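Local coordinates for dimethyl-sulfide monooxygenase (PDB 6AK1), which oxidises dimethyl sulfide to methanethiol and formaldehyde with oxygen and NADH, as the FMN-dependent large subunit of a two-component flavin monooxygenase, at residues T96-F101 with D424-G429; D179-D184 with V189-S194. All blocks are in the same frame, centred on the assembly; numbering follows the deposited sequence.

Contact 1. Residues T96-F101 with D424-G429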
loop_
_atom_site.group_PDB
_atom_site.type_symbol
_atom_site.label_atom_id
_atom_site.label_comp_id
_atom_site.label_asym_id
_atom_site.label_seq_id
_atom_site.Cartn_x
_atom_site.Cartn_y
_atom_site.Cartn_z
ATOM N N THR A 96 -3.411 12.767 15.160
ATOM C CA THR A 96 -2.001 12.614 14.847
ATOM C C THR A 96 -1.521 13.875 14.155
ATOM O O THR A 96 -2.305 14.689 13.670
ATOM C CB THR A 96 -1.728 11.403 13.943
ATOM O OG1 THR A 96 -2.610 11.448 12.813
ATOM C CG2 THR A 96 -1.907 10.062 14.700
ATOM N N GLU A 97 -0.215 13.995 14.060
ATOM C CA GLU A 97 0.407 15.148 13.444
ATOM C C GLU A 97 1.260 14.802 12.229
ATOM O O GLU A 97 1.325 15.603 11.297
ATOM C CB GLU A 97 1.267 15.874 14.489
ATOM C CG GLU A 97 1.769 17.231 14.050
ATOM C CD GLU A 97 2.652 17.880 15.099
ATOM O OE1 GLU A 97 3.214 18.960 14.810
ATOM O OE2 GLU A 97 2.785 17.301 16.206
ATOM N N HIS A 98 1.871 13.612 12.190
ATOM C CA HIS A 98 2.944 13.329 11.242
ATOM C C HIS A 98 2.820 12.003 10.490
ATOM O O HIS A 98 3.288 11.906 9.351
ATOM C CB HIS A 98 4.288 13.343 11.977
ATOM C CG HIS A 98 4.748 14.712 12.368
ATOM N ND1 HIS A 98 5.042 15.691 11.443
ATOM C CD2 HIS A 98 4.953 15.270 13.586
ATOM C CE1 HIS A 98 5.403 16.796 12.073
ATOM N NE2 HIS A 98 5.355 16.568 13.375
ATOM N N VAL A 99 2.245 10.961 11.106
ATOM C CA VAL A 99 2.200 9.666 10.436
ATOM C C VAL A 99 1.401 9.787 9.138
ATOM O O VAL A 99 0.398 10.509 9.063
ATOM C CB VAL A 99 1.625 8.579 11.369
ATOM C CG1 VAL A 99 0.153 8.825 11.660
ATOM C CG2 VAL A 99 1.807 7.190 10.765
ATOM N N GLY A 100 1.869 9.104 8.085
ATOM C CA GLY A 100 1.153 9.098 6.824
ATOM C C GLY A 100 0.101 7.990 6.760
ATOM O O GLY A 100 0.097 7.062 7.563
ATOM N N PHE A 101 -0.802 8.102 5.782
ATOM C CA PHE A 101 -1.856 7.110 5.578
ATOM C C PHE A 101 -1.820 6.671 4.123
ATOM O O PHE A 101 -2.106 7.469 3.225
ATOM C CB PHE A 101 -3.232 7.665 5.960
ATOM C CG PHE A 101 -3.277 8.210 7.350
ATOM C CD1 PHE A 101 -3.307 7.343 8.442
ATOM C CD2 PHE A 101 -3.233 9.580 7.579
ATOM C CE1 PHE A 101 -3.319 7.824 9.742
ATOM C CE2 PHE A 101 -3.246 10.070 8.875
ATOM C CZ PHE A 101 -3.302 9.174 9.967
ATOM N N ASP A 424 14.076 9.344 15.623
ATOM C CA ASP A 424 13.411 9.535 16.905
ATOM C C ASP A 424 12.571 10.800 16.928
ATOM O O ASP A 424 12.132 11.223 18.002
ATOM C CB ASP A 424 14.420 9.544 18.059
ATOM C CG ASP A 424 15.461 10.631 17.922
ATOM O OD1 ASP A 424 15.237 11.615 17.179
ATOM O OD2 ASP A 424 16.513 10.500 18.578
ATOM N N SER A 425 12.374 11.426 15.772
ATOM C CA SER A 425 11.393 12.487 15.604
ATOM C C SER A 425 11.090 12.584 14.115
ATOM O O SER A 425 11.725 11.929 13.287
ATOM C CB SER A 425 11.888 13.819 16.176
ATOM O OG SER A 425 12.867 14.393 15.336
ATOM N N TYR A 426 10.107 13.402 13.781
ATOM C CA TYR A 426 9.625 13.497 12.414
ATOM C C TYR A 426 10.230 14.694 11.691
ATOM O O TYR A 426 10.394 15.771 12.271
ATOM C CB TYR A 426 8.106 13.610 12.393
ATOM C CG TYR A 426 7.359 12.322 12.651
ATOM C CD1 TYR A 426 7.194 11.394 11.637
ATOM C CD2 TYR A 426 6.771 12.061 13.893
ATOM C CE1 TYR A 426 6.481 10.236 11.838
ATOM C CE2 TYR A 426 6.041 10.903 14.109
ATOM C CZ TYR A 426 5.905 9.992 13.063
ATOM O OH TYR A 426 5.204 8.833 13.209
ATOM N N LYS A 427 10.562 14.489 10.424
ATOM C CA LYS A 427 10.919 15.596 9.547
ATOM C C LYS A 427 9.655 16.394 9.218
ATOM O O LYS A 427 8.615 15.798 8.913
ATOM C CB LYS A 427 11.579 15.028 8.282
ATOM C CG LYS A 427 12.153 16.039 7.309
ATOM C CD LYS A 427 12.833 15.325 6.131
ATOM C CE LYS A 427 13.349 16.310 5.081
ATOM N NZ LYS A 427 13.951 15.616 3.903
ATOM N N PRO A 428 9.677 17.722 9.311
ATOM C CA PRO A 428 8.465 18.486 9.019
ATOM C C PRO A 428 8.067 18.375 7.555
ATOM O O PRO A 428 8.884 18.106 6.670
ATOM C CB PRO A 428 8.848 19.928 9.386
ATOM C CG PRO A 428 10.327 19.963 9.297
ATOM C CD PRO A 428 10.780 18.597 9.748
ATOM N N GLY A 429 6.776 18.573 7.317
ATOM C CA GLY A 429 6.223 18.702 5.984
ATOM C C GLY A 429 5.343 17.527 5.599
ATOM O O GLY A 429 5.019 16.644 6.399
HETATM O O HOH W 1 2.948 16.632 9.093
#

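Contact 2. Residues D179-D184 with V189-S194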
loop_
_atom_site.group_PDB
_atom_site.type_symbol
_atom_site.label_atom_id
_atom_site.label_comp_id
_atom_site.label_asym_id
_atom_site.label_seq_id
_atom_site.Cartn_x
_atom_site.Cartn_y
_atom_site.Cartn_z
ATOM N N ASP A 179 -1.528 29.878 -8.542
ATOM C CA ASP A 179 -2.082 31.134 -8.057
ATOM C C ASP A 179 -3.523 31.376 -8.529
ATOM O O ASP A 179 -4.005 32.513 -8.464
ATOM C CB ASP A 179 -1.160 32.296 -8.436
ATOM C CG ASP A 179 -1.334 32.736 -9.857
ATOM O OD1 ASP A 179 -1.652 31.875 -10.711
ATOM O OD2 ASP A 179 -1.160 33.950 -10.117
ATOM N N ALA A 180 -4.225 30.320 -8.962
ATOM C CA ALA A 180 -5.654 30.430 -9.242
ATOM C C ALA A 180 -6.433 30.862 -8.000
ATOM O O ALA A 180 -7.217 31.815 -8.047
ATOM C CB ALA A 180 -6.191 29.095 -9.768
ATOM N N VAL A 181 -6.235 30.167 -6.883
ATOM C CA VAL A 181 -7.033 30.400 -5.684
ATOM C C VAL A 181 -6.540 31.660 -4.986
ATOM O O VAL A 181 -5.341 31.824 -4.739
ATOM C CB VAL A 181 -6.983 29.178 -4.747
ATOM C CG1 VAL A 181 -7.671 29.492 -3.430
ATOM C CG2 VAL A 181 -7.655 27.976 -5.407
ATOM N N LYS A 182 -7.469 32.559 -4.669
ATOM C CA LYS A 182 -7.168 33.827 -4.018
ATOM C C LYS A 182 -7.651 33.884 -2.581
ATOM O O LYS A 182 -6.979 34.483 -1.740
ATOM C CB LYS A 182 -7.812 34.999 -4.785
ATOM C CG LYS A 182 -7.475 35.077 -6.250
ATOM C CD LYS A 182 -5.963 35.163 -6.486
ATOM C CE LYS A 182 -5.666 35.334 -7.966
ATOM N NZ LYS A 182 -4.223 35.182 -8.258
ATOM N N ARG A 183 -8.828 33.310 -2.302
ATOM C CA ARG A 183 -9.409 33.288 -0.956
ATOM C C ARG A 183 -9.465 34.695 -0.369
ATOM O O ARG A 183 -9.221 34.914 0.813
ATOM C CB ARG A 183 -8.635 32.322 -0.040
ATOM C CG ARG A 183 -8.949 30.833 -0.308
ATOM C CD ARG A 183 -8.013 29.843 0.369
ATOM N NE ARG A 183 -8.552 28.479 0.277
ATOM C CZ ARG A 183 -9.396 27.960 1.171
ATOM N NH1 ARG A 183 -9.778 28.684 2.224
ATOM N NH2 ARG A 183 -9.872 26.732 1.015
ATOM N N ASP A 184 -9.790 35.657 -1.209
ATOM C CA ASP A 184 -9.632 37.078 -0.889
ATOM C C ASP A 184 -10.993 37.628 -0.465
ATOM O O ASP A 184 -11.828 37.950 -1.304
ATOM C CB ASP A 184 -9.059 37.812 -2.098
ATOM C CG ASP A 184 -8.634 39.251 -1.794
ATOM O OD1 ASP A 184 -9.277 39.920 -0.965
ATOM O OD2 ASP A 184 -7.657 39.720 -2.422
ATOM N N VAL A 189 -12.980 37.614 -4.472
ATOM C CA VAL A 189 -12.570 36.605 -5.441
ATOM C C VAL A 189 -12.063 35.394 -4.665
ATOM O O VAL A 189 -11.038 35.462 -3.977
ATOM C CB VAL A 189 -11.506 37.150 -6.407
ATOM C CG1 VAL A 189 -11.024 36.057 -7.354
ATOM C CG2 VAL A 189 -12.075 38.353 -7.191
ATOM N N PHE A 190 -12.772 34.273 -4.777
ATOM C CA PHE A 190 -12.253 33.057 -4.182
ATOM C C PHE A 190 -11.247 32.389 -5.112
ATOM O O PHE A 190 -10.131 32.058 -4.694
ATOM C CB PHE A 190 -13.389 32.098 -3.823
ATOM C CG PHE A 190 -12.963 31.021 -2.857
ATOM C CD1 PHE A 190 -12.331 29.877 -3.312
ATOM C CD2 PHE A 190 -13.130 31.189 -1.488
ATOM C CE1 PHE A 190 -11.915 28.896 -2.418
ATOM C CE2 PHE A 190 -12.702 30.205 -0.592
ATOM C CZ PHE A 190 -12.095 29.075 -1.058
ATOM N N THR A 191 -11.618 32.196 -6.380
ATOM C CA THR A 191 -10.737 31.627 -7.394
ATOM C C THR A 191 -10.795 32.479 -8.662
ATOM O O THR A 191 -11.870 32.935 -9.074
ATOM C CB THR A 191 -11.128 30.170 -7.731
ATOM O OG1 THR A 191 -11.092 29.370 -6.547
ATOM C CG2 THR A 191 -10.176 29.567 -8.763
ATOM N N ASP A 192 -9.639 32.691 -9.278
ATOM C CA ASP A 192 -9.566 33.381 -10.560
ATOM C C ASP A 192 -9.742 32.348 -11.671
ATOM O O ASP A 192 -8.828 31.566 -11.953
ATOM C CB ASP A 192 -8.244 34.138 -10.689
ATOM C CG ASP A 192 -8.077 34.834 -12.057
ATOM O OD1 ASP A 192 -9.015 34.816 -12.904
ATOM O OD2 ASP A 192 -6.982 35.383 -12.281
ATOM N N GLY A 193 -10.909 32.379 -12.322
ATOM C CA GLY A 193 -11.286 31.405 -13.332
ATOM C C GLY A 193 -10.434 31.412 -14.593
ATOM O O GLY A 193 -10.575 30.497 -15.411
ATOM N N SER A 194 -9.566 32.414 -14.781
ATOM C CA SER A 194 -8.638 32.373 -15.905
ATOM C C SER A 194 -7.397 31.550 -15.601
ATOM O O SER A 194 -6.578 31.339 -16.502
ATOM C CB SER A 194 -8.221 33.787 -16.335
ATOM O OG SER A 194 -7.336 34.382 -15.405
HETATM O O HOH W 2 -4.562 35.836 -11.163
#

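Contact 1. Residues T96-F101 with D424-G429
His-98 and Tyr-426 lie against each other with their side chains antiparallel, each laying its CB over the other's ring. CB of His-98 stands 3.3 Å from the centroid of the Tyr-426 ring, almost on the ring normal, while CB of Tyr-426 sits 3.7 Å from the imidazole centroid, offset toward its rim. These are reciprocal CH-pi contacts; the rings are nearly parallel, at 22°, but displaced so far that little of one lies above the other. In both residues CG is anti to the carbonyl carbon (chi1 -73° in His-98, -76° in Tyr-426). The tyrosine OH reaches on to Val-99 CB at 4.0 Å and is hydrogen-bonded to Phe-51 O. Residues 96-99 form the loop that enters the N-terminal end of strand 100-106 of the TIM barrel, and the segment after helix 403-418 packs on this loop, not on the strand itself. Putting an alanine in place of Tyr-426 would probably leave His-98 CB without its aromatic cover and Phe-51 O without this donor. Further out, Glu-47 OE2 accepts from the backbone N of Glu-97, His-98 and Val-99, and Lys-434 NZ bonds His-98 ND1 as well as the carbonyls of Lys-427 and Gly-429.

Contact 2. Residues D179-D184 with V189-S194
Residues Val-181 to Asp-184 and Val-189 to Thr-191 pair as the two arms of a short, irregular antiparallel beta hairpin at the protein surface. Its backbone bonds include a beta bulge: Lys-182 and Arg-183 both face Phe-190, whose O accepts from Lys-182 N at 2.7 Å and from Arg-183 N at 3.0 Å. Arg-183 takes left-handed backbone angles here, and beyond it Asp-184 N donates to Val-189 O. At the other end Asp-192 N donates to Ala-180 O at 2.9 Å, almost perfectly straight, and between them Val-181 and Thr-191 form a non-hydrogen-bonded pair.

The largest side-chain packing is on Phe-190. With CG anti to its backbone N (chi1 -163°), the phenyl group runs alongside Arg-183, whose CG lies over one ring face, 4.0 Å from the centroid. Phe-190 CZ in turn sits over the centre of the guanidinium, the planes inclined at 56°, while Arg-183 NH2 makes a salt bridge with Glu-215. Separately, Val-181 and Thr-191 share a face of the hairpin, where both touch Trp-176, and Lys-182 CG packs on Val-189 CG1.

Polar side-chain contacts gather round Lys-182 and Asp-192. A kink at its second torsion (chi2 -57°) turns the Lys-182 chain so that NZ donates a hydrogen bond to Asp-179 O, and a water joins NZ to Asp-192 OD2. Asp-192 OD1 accepts from Ser-194 N at 3.1 Å, which makes an Asx turn, and also from Ser-194 OG at 3.0 Å, both from the same side of the carboxylate plane.

The centres of contacts 1 and 2 are 30 Å apart and their nearest atoms about 18 Å, so neither touches the other. Along the chain the order is 96-101, 179-184, 189-194, 424-429: both arms of contact 2 fall within the 322 residues that separate the two segments of contact 1. Contact 1 lies at the loop leading into strand 100-106 of the parallel barrel; contact 2 belongs to a separate two-stranded sheet, in the excursion between barrel strands 130-135 and 223-227, about 35 Å from the chain centre. Both lie away from the FMN-binding positions inferred by similarity. The C-terminal extension connects the two regions: beyond 424-429 it runs on until Ala-463 bonds Gly-193 through the backbone.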